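Local coordinates for Hcp1 family type VI secretion system effector (Yersinia pestis, PDB 3V4H), which probably forms hexameric rings that stack into the tube of the type VI secretion system, as in other Hcp proteins, at residues I33-E39 / D87-L93; W54-Q60 / A75-C81; H102-F108 / I123-I129; T154-Y160 / V172-D178. All coordinates share one frame; numbering follows the deposited sequence.

Interaction 1 of 4, residues I33-E39 / D87-L93; sequences IDGIEGE and DKASPNL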
# COMPACT_ATOMS: atom_id res chain seq x y z
N ILE A 33 20.31 -9.99 -27.16
CA ILE A 33 19.16 -10.74 -27.67
C ILE A 33 19.34 -10.97 -29.19
O ILE A 33 19.50 -10.02 -29.95
CB ILE A 33 17.88 -9.95 -27.49
CG1 ILE A 33 17.56 -9.80 -26.02
CG2 ILE A 33 16.74 -10.62 -28.25
CD1 ILE A 33 16.35 -8.94 -25.76
N ASP A 34 19.29 -12.21 -29.63
CA ASP A 34 19.54 -12.50 -31.03
C ASP A 34 18.67 -11.73 -31.96
O ASP A 34 17.48 -11.74 -31.85
CB ASP A 34 19.38 -13.97 -31.32
CG ASP A 34 20.66 -14.74 -31.15
OD1 ASP A 34 21.73 -14.17 -31.34
OD2 ASP A 34 20.60 -15.92 -30.80
N GLY A 35 19.30 -11.05 -32.89
CA GLY A 35 18.59 -10.26 -33.88
C GLY A 35 18.09 -8.90 -33.39
O GLY A 35 17.55 -8.14 -34.16
N ILE A 36 18.26 -8.57 -32.11
CA ILE A 36 17.73 -7.32 -31.62
C ILE A 36 18.85 -6.59 -30.87
O ILE A 36 19.08 -6.79 -29.65
CB ILE A 36 16.49 -7.54 -30.70
CG1 ILE A 36 15.38 -8.32 -31.42
CG2 ILE A 36 15.95 -6.20 -30.22
CD1 ILE A 36 14.15 -8.63 -30.60
N GLU A 37 19.53 -5.72 -31.59
CA GLU A 37 20.54 -4.88 -30.99
C GLU A 37 20.02 -3.78 -30.05
O GLU A 37 18.96 -3.21 -30.27
CB GLU A 37 21.36 -4.22 -32.07
CG GLU A 37 22.41 -5.14 -32.61
CD GLU A 37 23.26 -4.45 -33.64
OE1 GLU A 37 23.12 -3.21 -33.81
OE2 GLU A 37 24.07 -5.16 -34.25
N GLY A 38 20.80 -3.48 -29.02
CA GLY A 38 20.54 -2.29 -28.19
C GLY A 38 21.55 -1.25 -28.59
O GLY A 38 22.04 -1.27 -29.72
N GLU A 39 21.90 -0.37 -27.67
CA GLU A 39 22.82 0.71 -27.99
C GLU A 39 23.82 1.02 -26.85
O GLU A 39 24.34 2.12 -26.79
CB GLU A 39 22.01 1.97 -28.36
CG GLU A 39 21.17 2.49 -27.22
CD GLU A 39 20.14 3.55 -27.62
OE1 GLU A 39 19.85 4.39 -26.73
OE2 GLU A 39 19.58 3.51 -28.76
N ASP A 87 14.63 2.27 -26.35
CA ASP A 87 15.82 2.39 -27.15
C ASP A 87 15.64 1.69 -28.50
O ASP A 87 14.53 1.32 -28.87
CB ASP A 87 17.06 1.88 -26.37
CG ASP A 87 16.96 0.42 -25.93
OD1 ASP A 87 16.19 -0.38 -26.50
OD2 ASP A 87 17.65 0.08 -24.94
N LYS A 88 16.76 1.58 -29.21
CA LYS A 88 16.88 0.89 -30.51
C LYS A 88 16.22 -0.50 -30.56
O LYS A 88 15.61 -0.87 -31.56
CB LYS A 88 18.38 0.83 -30.83
CG LYS A 88 18.82 0.14 -32.08
CD LYS A 88 20.32 0.31 -32.28
CE LYS A 88 20.70 -0.33 -33.59
NZ LYS A 88 22.17 -0.46 -33.79
N ALA A 89 16.29 -1.24 -29.46
CA ALA A 89 15.67 -2.56 -29.36
C ALA A 89 14.15 -2.56 -29.23
O ALA A 89 13.51 -3.52 -29.64
CB ALA A 89 16.27 -3.32 -28.19
N SER A 90 13.57 -1.49 -28.71
CA SER A 90 12.15 -1.49 -28.32
C SER A 90 11.16 -1.82 -29.46
O SER A 90 10.26 -2.64 -29.30
CB SER A 90 11.79 -0.13 -27.69
OG SER A 90 12.46 0.07 -26.43
N PRO A 91 11.28 -1.17 -30.61
CA PRO A 91 10.28 -1.54 -31.62
C PRO A 91 10.41 -2.99 -32.14
O PRO A 91 9.40 -3.60 -32.53
CB PRO A 91 10.49 -0.53 -32.75
CG PRO A 91 11.79 0.13 -32.48
CD PRO A 91 12.28 -0.21 -31.10
N ASN A 92 11.63 -3.54 -32.14
CA ASN A 92 11.86 -4.94 -32.53
C ASN A 92 11.28 -5.85 -31.45
O ASN A 92 10.65 -6.86 -31.76
CB ASN A 92 13.36 -5.23 -32.73
CG ASN A 92 13.87 -4.80 -34.09
OD1 ASN A 92 13.13 -4.70 -35.03
ND2 ASN A 92 15.17 -4.54 -34.19
N LEU A 93 11.49 -5.50 -30.19
CA LEU A 93 10.93 -6.29 -29.10
C LEU A 93 9.41 -6.30 -29.20
O LEU A 93 8.78 -7.33 -29.05
CB LEU A 93 11.36 -5.74 -27.74
CG LEU A 93 12.84 -5.91 -27.41
CD1 LEU A 93 13.25 -5.03 -26.21
CD2 LEU A 93 13.16 -7.38 -27.17
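A capping box at the start of helix 90-99 meets the loop that follows strand 29-33, and K88 and I36 are the largest contributors on their respective sides. K88 reaches along the loop fully extended, its CG anti to the backbone N (chi1 178°), so that CD passes G38 O and the ammonium NZ ends 2.9 Å from E37 OE1. In this salt bridge the ammonium meets OE1 nearly along its C-O axis, with the two side chains side by side and pointing the same way. Deeper in, I36 divides its two branches between A89, N92 and L93: CG2 rests 3.5 Å from A89 CB and also touches N92 CB, while CD1 meets L93 CD2 at 3.8 Å. The same methyl of L93 receives I33 CD1. In the capping box itself, D87 N donates to S90 OG at 3.1 Å and D87 OD1 takes a weak bond from A89 N; OD2 turns to H84. E39 OE2 adds a weak bond from K88 N at 3.4 Å. Around this contact a second subunit packs on E39, K88 and N92. The chemistry is thus divided, an apolar core of isoleucine, alanine and leucine flanked by a charge pair on its more exposed side.

Interaction 2 of 4, residues W54-Q60 / A75-C81; sequences WNWDVAQ and ASVSDFC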
# COMPACT_ATOMS: atom_id res chain seq x y z
N TRP A 54 15.73 -6.46 -13.00
CA TRP A 54 15.29 -7.79 -13.46
C TRP A 54 14.78 -8.65 -12.37
O TRP A 54 15.05 -8.42 -11.21
CB TRP A 54 16.45 -8.53 -14.17
CG TRP A 54 17.59 -8.87 -13.27
CD1 TRP A 54 18.54 -8.00 -12.75
CD2 TRP A 54 17.93 -10.18 -12.71
NE1 TRP A 54 19.40 -8.68 -11.94
CE2 TRP A 54 19.10 -9.98 -11.89
CE3 TRP A 54 17.42 -11.44 -12.84
CZ2 TRP A 54 19.71 -11.03 -11.20
CZ3 TRP A 54 18.03 -12.50 -12.15
CH2 TRP A 54 19.14 -12.31 -11.37
N ASN A 55 14.07 -9.72 -12.72
CA ASN A 55 13.71 -10.66 -11.73
C ASN A 55 13.24 -11.93 -12.43
O ASN A 55 13.03 -11.89 -13.62
CB ASN A 55 12.65 -10.10 -10.78
CG ASN A 55 11.37 -9.74 -11.50
OD1 ASN A 55 10.62 -10.62 -11.91
ND2 ASN A 55 11.13 -8.46 -11.65
N TRP A 56 13.24 -13.03 -11.68
CA TRP A 56 12.96 -14.36 -12.19
C TRP A 56 12.77 -15.26 -11.01
O TRP A 56 13.48 -15.14 -9.99
CB TRP A 56 14.16 -14.88 -12.99
CG TRP A 56 13.83 -16.16 -13.66
CD1 TRP A 56 12.67 -16.45 -14.36
CD2 TRP A 56 14.61 -17.40 -13.69
NE1 TRP A 56 12.70 -17.74 -14.82
CE2 TRP A 56 13.83 -18.37 -14.43
CE3 TRP A 56 15.84 -17.78 -13.19
CZ2 TRP A 56 14.28 -19.67 -14.67
CZ3 TRP A 56 16.28 -19.10 -13.41
CH2 TRP A 56 15.52 -20.01 -14.16
N ASP A 57 11.79 -16.15 -11.08
CA ASP A 57 11.67 -17.14 -10.01
C ASP A 57 11.17 -18.49 -10.41
O ASP A 57 10.59 -18.67 -11.44
CB ASP A 57 10.82 -16.66 -8.87
CG ASP A 57 9.46 -16.36 -9.30
OD1 ASP A 57 9.24 -16.48 -10.50
OD2 ASP A 57 8.64 -15.99 -8.41
N VAL A 58 11.40 -19.41 -9.49
CA VAL A 58 11.15 -20.79 -9.64
C VAL A 58 10.64 -21.27 -8.29
O VAL A 58 11.19 -20.92 -7.22
CB VAL A 58 12.49 -21.47 -10.01
CG1 VAL A 58 12.44 -22.94 -9.72
CG2 VAL A 58 12.84 -21.18 -11.47
N ALA A 59 9.61 -22.10 -8.34
CA ALA A 59 8.94 -22.58 -7.15
C ALA A 59 8.53 -24.03 -7.34
O ALA A 59 8.19 -24.45 -8.45
CB ALA A 59 7.73 -21.72 -6.86
N GLN A 60 8.56 -24.79 -6.25
CA GLN A 60 8.17 -26.19 -6.30
C GLN A 60 6.89 -26.36 -5.48
O GLN A 60 6.89 -26.17 -4.26
CB GLN A 60 9.32 -27.04 -5.75
CG GLN A 60 9.22 -28.49 -6.09
CD GLN A 60 9.37 -28.77 -7.57
OE1 GLN A 60 8.42 -29.17 -8.23
NE2 GLN A 60 10.57 -28.53 -8.10
N ALA A 75 9.11 -28.21 -11.48
CA ALA A 75 9.18 -26.84 -11.03
C ALA A 75 8.26 -25.95 -11.86
O ALA A 75 8.07 -26.18 -13.05
CB ALA A 75 10.62 -26.36 -11.13
N SER A 76 7.66 -24.94 -11.21
CA SER A 76 7.03 -23.80 -11.89
C SER A 76 8.07 -22.70 -12.02
O SER A 76 8.56 -22.17 -11.00
CB SER A 76 5.83 -23.25 -11.11
OG SER A 76 4.68 -24.07 -11.34
N VAL A 77 8.37 -22.35 -13.28
CA VAL A 77 9.47 -21.49 -13.65
C VAL A 77 8.91 -20.22 -14.28
O VAL A 77 8.30 -20.31 -15.32
CB VAL A 77 10.36 -22.19 -14.69
CG1 VAL A 77 11.54 -21.33 -15.08
CG2 VAL A 77 10.83 -23.55 -14.16
N SER A 78 9.16 -19.05 -13.70
CA SER A 78 8.57 -17.83 -14.27
C SER A 78 9.25 -17.32 -15.56
O SER A 78 10.33 -17.79 -15.94
CB SER A 78 8.47 -16.73 -13.21
OG SER A 78 9.75 -16.09 -12.96
N ASP A 79 8.59 -16.39 -16.24
CA ASP A 79 9.14 -15.69 -17.38
C ASP A 79 10.29 -14.93 -16.81
O ASP A 79 10.22 -14.59 -15.66
CB ASP A 79 8.11 -14.67 -17.92
CG ASP A 79 7.04 -15.34 -18.77
OD1 ASP A 79 7.22 -16.51 -19.10
OD2 ASP A 79 6.04 -14.70 -19.14
N PHE A 80 11.36 -14.72 -17.56
CA PHE A 80 12.44 -13.77 -17.13
C PHE A 80 11.88 -12.42 -17.45
O PHE A 80 11.16 -12.28 -18.44
CB PHE A 80 13.75 -14.02 -17.90
CG PHE A 80 14.94 -13.27 -17.33
CD1 PHE A 80 15.65 -13.75 -16.24
CD2 PHE A 80 15.34 -12.09 -17.91
CE1 PHE A 80 16.75 -13.08 -15.78
CE2 PHE A 80 16.44 -11.41 -17.43
CZ PHE A 80 17.12 -11.89 -16.35
N CYS A 81 12.17 -11.45 -16.56
CA CYS A 81 11.71 -10.06 -16.60
C CYS A 81 12.93 -9.15 -16.58
O CYS A 81 13.89 -9.43 -15.83
CB CYS A 81 10.87 -9.72 -15.35
SG CYS A 81 9.18 -10.40 -15.32
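Two antiparallel strands of the four-stranded sheet, 53-59, outermost within this chain, and 76-85 beside it, meet here in two ladders whose register slips by one residue, with W56 at the slip and W54 and F80 completing an aromatic cluster beside the N55-C81 pair. N55 and C81 form a hydrogen-bonded pair in one ladder, A59 and S76 in the other. Between them S78 N donates to D57 O at 2.7 Å, almost straight at 170°, and the indole of W56 fills in for the strand pairing: NE1 gives its hydrogen to S78 O at 2.6 Å. That oxygen lies in the indole plane, whereas the donor stands well above the carbonyl plane. CG of W56 is anti to the backbone N (chi1 -173°), which carries the ring across to the second strand, where CZ2 meets V77 CG1 at its edge. F80 sits between the tryptophans, CD1 against W56 CB at 3.7 Å and CE1 against W54 CE3 at 3.4 Å. The W54 and F80 rings meet rim to rim, their planes 22° apart, and F108 and F125 extend the cluster into the core. The outer side of strand 53-59 pairs with a strand of the third subunit, continuing the sheet across the interface. Within the second ladder V58 and V77 form the non-hydrogen-bonded pair, side by side, with V58 CG2 3.8 Å from V77 CG1.

Interaction 3 of 4, residues H102-F108 / I123-I129; sequences HIKNVQF and IKFTDVI
The imidazole of H102 carries I129 over one face, with CG1 3.9 Å from the ring centroid in a CH-pi contact and CD1 nearer the NE2 corner. At ND1 the same ring donates to D127 OD1 at 3.1 Å; the acceptor lies 29° out of the ring plane but is used on its syn side, and ring and carboxylate planes are 50° apart. D127 comes back to the histidine with CG anti to its own N (chi1 -161°), although its CB leads away from the opposing segment. The phenyl ring of F125 is met instead at its edge, by V106 O and by F108 CB, the latter 4.0 Å from CE2, while V106 CG1 touches CD2. On the same buried side V106 CG2 packs 3.6 Å from V128 CG2, the two valines crossing at about a right angle, and F108 runs alongside I123. On the other face Q107 and K124 lie side by side: K124 bends at its last torsion, bringing NZ onto a lone pair of Q107 OE1, in the amide plane, at 3.1 Å. Beneath the side chains, F125 N to V106 O and F108 N to I123 O are nearly straight backbone bonds. Both segments turn a corner, at K104 and at D127, where D127 N still reaches K104 O. F151 of strand 146-152 packs on V106 and V128 and meets the F125 ring edge-to-face. This is an antiparallel beta hairpin that bends from one sheet into the next, consistent with the beta-barrel fold of Hcp proteins.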
# COMPACT_ATOMS: atom_id res chain seq x y z
N HIS A 102 10.05 -16.40 -32.61
CA HIS A 102 10.97 -17.05 -31.69
C HIS A 102 12.31 -16.42 -31.84
O HIS A 102 12.66 -15.94 -32.91
CB HIS A 102 11.06 -18.55 -31.94
CG HIS A 102 9.81 -19.31 -31.54
ND1 HIS A 102 9.84 -20.59 -31.13
CD2 HIS A 102 8.48 -18.91 -31.48
CE1 HIS A 102 8.59 -21.00 -30.84
NE2 HIS A 102 7.75 -19.97 -31.06
N ILE A 103 13.06 -16.41 -30.74
CA ILE A 103 14.40 -15.83 -30.67
C ILE A 103 15.31 -16.94 -30.21
O ILE A 103 15.00 -17.62 -29.23
CB ILE A 103 14.46 -14.67 -29.66
CG1 ILE A 103 13.58 -13.48 -30.10
CG2 ILE A 103 15.90 -14.22 -29.43
CD1 ILE A 103 13.35 -12.42 -29.00
N LYS A 104 16.44 -17.14 -30.88
CA LYS A 104 17.23 -18.37 -30.68
C LYS A 104 18.03 -18.37 -29.37
O LYS A 104 18.02 -19.36 -28.64
CB LYS A 104 18.17 -18.59 -31.85
CG LYS A 104 17.45 -18.94 -33.14
CD LYS A 104 18.34 -19.81 -34.02
CE LYS A 104 17.64 -20.25 -35.29
NZ LYS A 104 18.42 -21.30 -35.99
N ASN A 105 18.69 -17.25 -29.08
CA ASN A 105 19.60 -17.13 -27.96
C ASN A 105 19.43 -15.76 -27.35
O ASN A 105 19.29 -14.77 -28.08
CB ASN A 105 21.06 -17.24 -28.42
CG ASN A 105 21.38 -18.57 -29.04
OD1 ASN A 105 21.59 -19.54 -28.33
ND2 ASN A 105 21.44 -18.63 -30.38
N VAL A 106 19.43 -15.73 -26.01
CA VAL A 106 19.46 -14.52 -25.22
C VAL A 106 20.48 -14.77 -24.13
O VAL A 106 20.49 -15.84 -23.52
CB VAL A 106 18.10 -14.23 -24.57
CG1 VAL A 106 18.20 -13.05 -23.59
CG2 VAL A 106 17.04 -13.93 -25.63
N GLN A 107 21.36 -13.79 -23.92
CA GLN A 107 22.39 -13.87 -22.90
C GLN A 107 22.37 -12.64 -21.97
O GLN A 107 22.54 -11.49 -22.41
CB GLN A 107 23.77 -14.03 -23.55
CG GLN A 107 24.90 -14.10 -22.52
CD GLN A 107 26.29 -13.80 -23.09
OE1 GLN A 107 27.13 -14.69 -23.13
NE2 GLN A 107 26.54 -12.52 -23.47
N PHE A 108 22.18 -12.90 -20.69
CA PHE A 108 22.09 -11.88 -19.64
C PHE A 108 23.31 -11.94 -18.75
O PHE A 108 23.74 -13.00 -18.36
CB PHE A 108 20.86 -12.13 -18.81
CG PHE A 108 20.79 -11.27 -17.58
CD1 PHE A 108 20.53 -9.92 -17.69
CD2 PHE A 108 21.01 -11.80 -16.34
CE1 PHE A 108 20.48 -9.08 -16.57
CE2 PHE A 108 20.97 -11.00 -15.21
CZ PHE A 108 20.67 -9.62 -15.32
N ILE A 123 23.42 -15.74 -17.47
CA ILE A 123 22.30 -16.65 -17.70
C ILE A 123 22.03 -16.61 -19.18
O ILE A 123 21.87 -15.54 -19.78
CB ILE A 123 21.00 -16.25 -16.96
CG1 ILE A 123 21.27 -16.05 -15.48
CG2 ILE A 123 19.96 -17.37 -17.11
CD1 ILE A 123 20.14 -15.41 -14.68
N LYS A 124 22.02 -17.79 -19.80
CA LYS A 124 21.80 -17.88 -21.20
C LYS A 124 20.49 -18.62 -21.35
O LYS A 124 20.28 -19.59 -20.66
CB LYS A 124 22.93 -18.67 -21.84
CG LYS A 124 24.34 -18.13 -21.58
CD LYS A 124 25.38 -19.05 -22.22
CE LYS A 124 26.81 -18.77 -21.76
NZ LYS A 124 27.10 -17.33 -21.52
N PHE A 125 19.61 -18.12 -22.21
CA PHE A 125 18.32 -18.74 -22.46
C PHE A 125 18.24 -19.15 -23.93
O PHE A 125 18.84 -18.49 -24.80
CB PHE A 125 17.16 -17.78 -22.13
CG PHE A 125 17.34 -17.00 -20.88
CD1 PHE A 125 16.67 -17.35 -19.71
CD2 PHE A 125 18.12 -15.85 -20.87
CE1 PHE A 125 16.81 -16.59 -18.56
CE2 PHE A 125 18.26 -15.09 -19.72
CZ PHE A 125 17.60 -15.47 -18.56
N THR A 126 17.50 -20.23 -24.19
CA THR A 126 17.29 -20.76 -25.51
C THR A 126 15.82 -20.79 -25.90
O THR A 126 14.97 -21.12 -25.08
CB THR A 126 17.78 -22.20 -25.58
OG1 THR A 126 19.18 -22.17 -25.43
CG2 THR A 126 17.44 -22.86 -26.93
N ASP A 127 15.57 -20.47 -27.18
CA ASP A 127 14.24 -20.48 -27.75
C ASP A 127 13.28 -19.59 -26.97
O ASP A 127 12.36 -20.07 -26.32
CB ASP A 127 13.72 -21.91 -27.81
CG ASP A 127 12.60 -22.06 -28.77
OD1 ASP A 127 12.51 -21.23 -29.70
OD2 ASP A 127 11.82 -23.02 -28.61
N VAL A 128 13.51 -18.28 -27.09
CA VAL A 128 12.81 -17.26 -26.30
C VAL A 128 11.62 -16.67 -27.06
O VAL A 128 11.69 -16.46 -28.29
CB VAL A 128 13.79 -16.13 -25.93
CG1 VAL A 128 13.02 -14.94 -25.36
CG2 VAL A 128 14.83 -16.64 -24.93
N ILE A 129 10.52 -16.45 -26.35
CA ILE A 129 9.34 -15.75 -26.89
C ILE A 129 9.01 -14.60 -25.96
O ILE A 129 8.98 -14.77 -24.74
CB ILE A 129 8.13 -16.68 -27.01
CG1 ILE A 129 8.44 -17.81 -27.99
CG2 ILE A 129 6.89 -15.90 -27.45
CD1 ILE A 129 7.34 -18.85 -28.10

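Interaction 4 of 4, residues T154-Y160 / V172-D178; sequences TKMTQDY and VISANYD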
# COMPACT_ATOMS: atom_id res chain seq x y z
N THR A 154 12.66 -22.27 -23.40
CA THR A 154 12.58 -23.71 -23.25
C THR A 154 13.74 -24.27 -22.43
O THR A 154 13.58 -25.29 -21.79
CB THR A 154 12.47 -24.40 -24.63
OG1 THR A 154 13.44 -23.82 -25.51
CG2 THR A 154 11.08 -24.16 -25.20
N LYS A 155 14.89 -23.60 -22.44
CA LYS A 155 16.05 -24.00 -21.66
C LYS A 155 16.78 -22.78 -21.15
O LYS A 155 16.65 -21.69 -21.72
CB LYS A 155 17.05 -24.79 -22.50
CG LYS A 155 16.43 -25.99 -23.19
CD LYS A 155 17.48 -26.85 -23.87
CE LYS A 155 17.71 -26.49 -25.32
NZ LYS A 155 18.23 -27.68 -26.03
N MET A 156 17.53 -22.96 -20.07
CA MET A 156 18.45 -21.94 -19.60
C MET A 156 19.68 -22.55 -18.95
O MET A 156 19.62 -23.65 -18.44
CB MET A 156 17.74 -21.03 -18.56
CG MET A 156 17.29 -21.68 -17.26
SD MET A 156 18.57 -21.93 -16.01
CE MET A 156 19.33 -20.34 -16.04
N THR A 157 20.77 -21.79 -18.91
CA THR A 157 21.96 -22.15 -18.14
C THR A 157 22.32 -20.98 -17.26
O THR A 157 22.25 -19.84 -17.72
CB THR A 157 23.11 -22.49 -19.08
OG1 THR A 157 22.86 -23.79 -19.65
CG2 THR A 157 24.44 -22.54 -18.34
N GLN A 158 22.68 -21.23 -16.01
CA GLN A 158 23.14 -20.15 -15.15
C GLN A 158 24.53 -20.50 -14.67
O GLN A 158 24.73 -21.57 -14.08
CB GLN A 158 22.18 -20.00 -13.95
CG GLN A 158 22.55 -18.95 -12.93
CD GLN A 158 21.80 -19.14 -11.61
OE1 GLN A 158 21.85 -20.21 -11.01
NE2 GLN A 158 21.08 -18.12 -11.19
N ASP A 159 25.47 -19.59 -14.93
CA ASP A 159 26.87 -19.75 -14.50
C ASP A 159 27.27 -18.67 -13.54
O ASP A 159 27.11 -17.47 -13.84
CB ASP A 159 27.81 -19.65 -15.69
CG ASP A 159 27.65 -20.79 -16.70
OD1 ASP A 159 27.53 -21.98 -16.34
OD2 ASP A 159 27.65 -20.47 -17.90
N TYR A 160 27.77 -19.06 -12.37
CA TYR A 160 28.36 -18.12 -11.44
C TYR A 160 29.88 -18.34 -11.38
O TYR A 160 30.36 -19.47 -11.13
CB TYR A 160 27.69 -18.35 -10.06
CG TYR A 160 28.25 -17.46 -8.97
CD1 TYR A 160 27.68 -16.25 -8.69
CD2 TYR A 160 29.38 -17.84 -8.23
CE1 TYR A 160 28.22 -15.40 -7.75
CE2 TYR A 160 29.93 -16.99 -7.27
CZ TYR A 160 29.30 -15.77 -7.03
OH TYR A 160 29.78 -14.89 -6.07
N VAL A 172 33.71 -21.99 -11.97
CA VAL A 172 32.35 -21.65 -12.32
C VAL A 172 31.50 -22.70 -11.68
O VAL A 172 31.89 -23.90 -11.67
CB VAL A 172 32.14 -21.71 -13.85
CG1 VAL A 172 30.71 -21.31 -14.21
CG2 VAL A 172 33.16 -20.82 -14.60
N ILE A 173 30.36 -22.29 -11.13
CA ILE A 173 29.31 -23.20 -10.67
C ILE A 173 28.11 -22.97 -11.54
O ILE A 173 27.68 -21.86 -11.71
CB ILE A 173 28.82 -22.97 -9.22
CG1 ILE A 173 30.00 -23.04 -8.28
CG2 ILE A 173 27.79 -24.06 -8.84
CD1 ILE A 173 30.45 -21.67 -7.86
N SER A 174 27.48 -24.04 -11.97
CA SER A 174 26.47 -23.93 -12.99
C SER A 174 25.25 -24.74 -12.65
O SER A 174 25.31 -25.77 -11.94
CB SER A 174 27.02 -24.53 -14.29
OG SER A 174 28.06 -23.75 -14.81
N ALA A 175 24.16 -24.33 -13.24
CA ALA A 175 22.94 -25.06 -13.15
C ALA A 175 22.40 -24.94 -14.54
O ALA A 175 22.71 -23.97 -15.23
CB ALA A 175 22.01 -24.39 -12.15
N ASN A 176 21.61 -25.90 -14.96
CA ASN A 176 20.89 -25.76 -16.20
C ASN A 176 19.52 -26.40 -16.09
O ASN A 176 19.26 -27.18 -15.18
CB ASN A 176 21.71 -26.34 -17.36
CG ASN A 176 21.78 -27.83 -17.33
OD1 ASN A 176 21.21 -28.50 -18.20
ND2 ASN A 176 22.45 -28.39 -16.32
N TYR A 177 18.61 -26.05 -17.00
CA TYR A 177 17.25 -26.62 -16.93
C TYR A 177 16.59 -26.58 -18.29
O TYR A 177 16.85 -25.70 -19.10
CB TYR A 177 16.39 -25.89 -15.88
CG TYR A 177 14.94 -26.35 -15.82
CD1 TYR A 177 14.59 -27.55 -15.18
CD2 TYR A 177 13.93 -25.60 -16.42
CE1 TYR A 177 13.27 -27.97 -15.15
CE2 TYR A 177 12.62 -26.00 -16.40
CZ TYR A 177 12.29 -27.18 -15.78
OH TYR A 177 10.97 -27.54 -15.79
N ASP A 178 15.71 -27.54 -18.49
CA ASP A 178 15.09 -27.76 -19.77
C ASP A 178 13.63 -28.03 -19.52
O ASP A 178 13.31 -28.97 -18.78
CB ASP A 178 15.75 -28.97 -20.39
CG ASP A 178 15.44 -29.11 -21.84
OD1 ASP A 178 16.41 -29.27 -22.60
OD2 ASP A 178 14.24 -29.08 -22.23
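Y160 and I173 lie side by side and point the same way, I173 CD1 approaching the edge of the phenol ring 4.0 Å from CD2. Extension of Y160, its CG anti to the backbone N (chi1 178°), sets the ring along this neighbour. On the opposite face of the sheet the D159 carboxylate turns toward the S174 hydroxyl; D159 CB also touches V172 CG1 at 3.7 Å. Farther along that face K155 and D178 also run together; the K155 ammonium NZ stays 4.2 Å from D178 OD1, beyond a salt bridge, so any attraction between the charges is probably weak. These pairs are held in register by an antiparallel beta hairpin, strands 155-162 and 171-178 at one border of the six-stranded sheet. Its hydrogen-bonded pairs are M156 with Y177, Q158 with A175 and Y160 with I173; Q158 N reaches A175 O at 2.8 Å, and Y160 N meets I173 O at 2.9 Å with an angle of 179°. Inside the chain, strand 119-126 pairs with the other side of strand 155-162, I123 packing on M156 and L121 on Q158. The face bearing Q158, A175 and Y177 meets P91, S95 and L98 of the third subunit, whose E39 accepts a weak hydrogen bond from Y160 OH.

Interaction 3 is the hub of the four. D34 OD2 of interaction 1 bonds N105 ND2 of interaction 3 at 2.9 Å, and K124 O of interaction 3 receives T157 N of interaction 4 at 2.9 Å, so interactions 3 and 4 adjoin in the six-stranded sheet and the loop of interaction 1 is tied to its N105. Interaction 2 joins from the other sheet, F80 CD1 lying 3.5 Å from F125 CZ, and its V77 also packs on Y177 of interaction 4. Interactions 1 and 4 have centres about 24 Å apart and do not touch within the chain, yet they meet between subunits: 33-39 and 87-93 of one copy face 154-160 and 172-178 of the next, consistent with ring assembly.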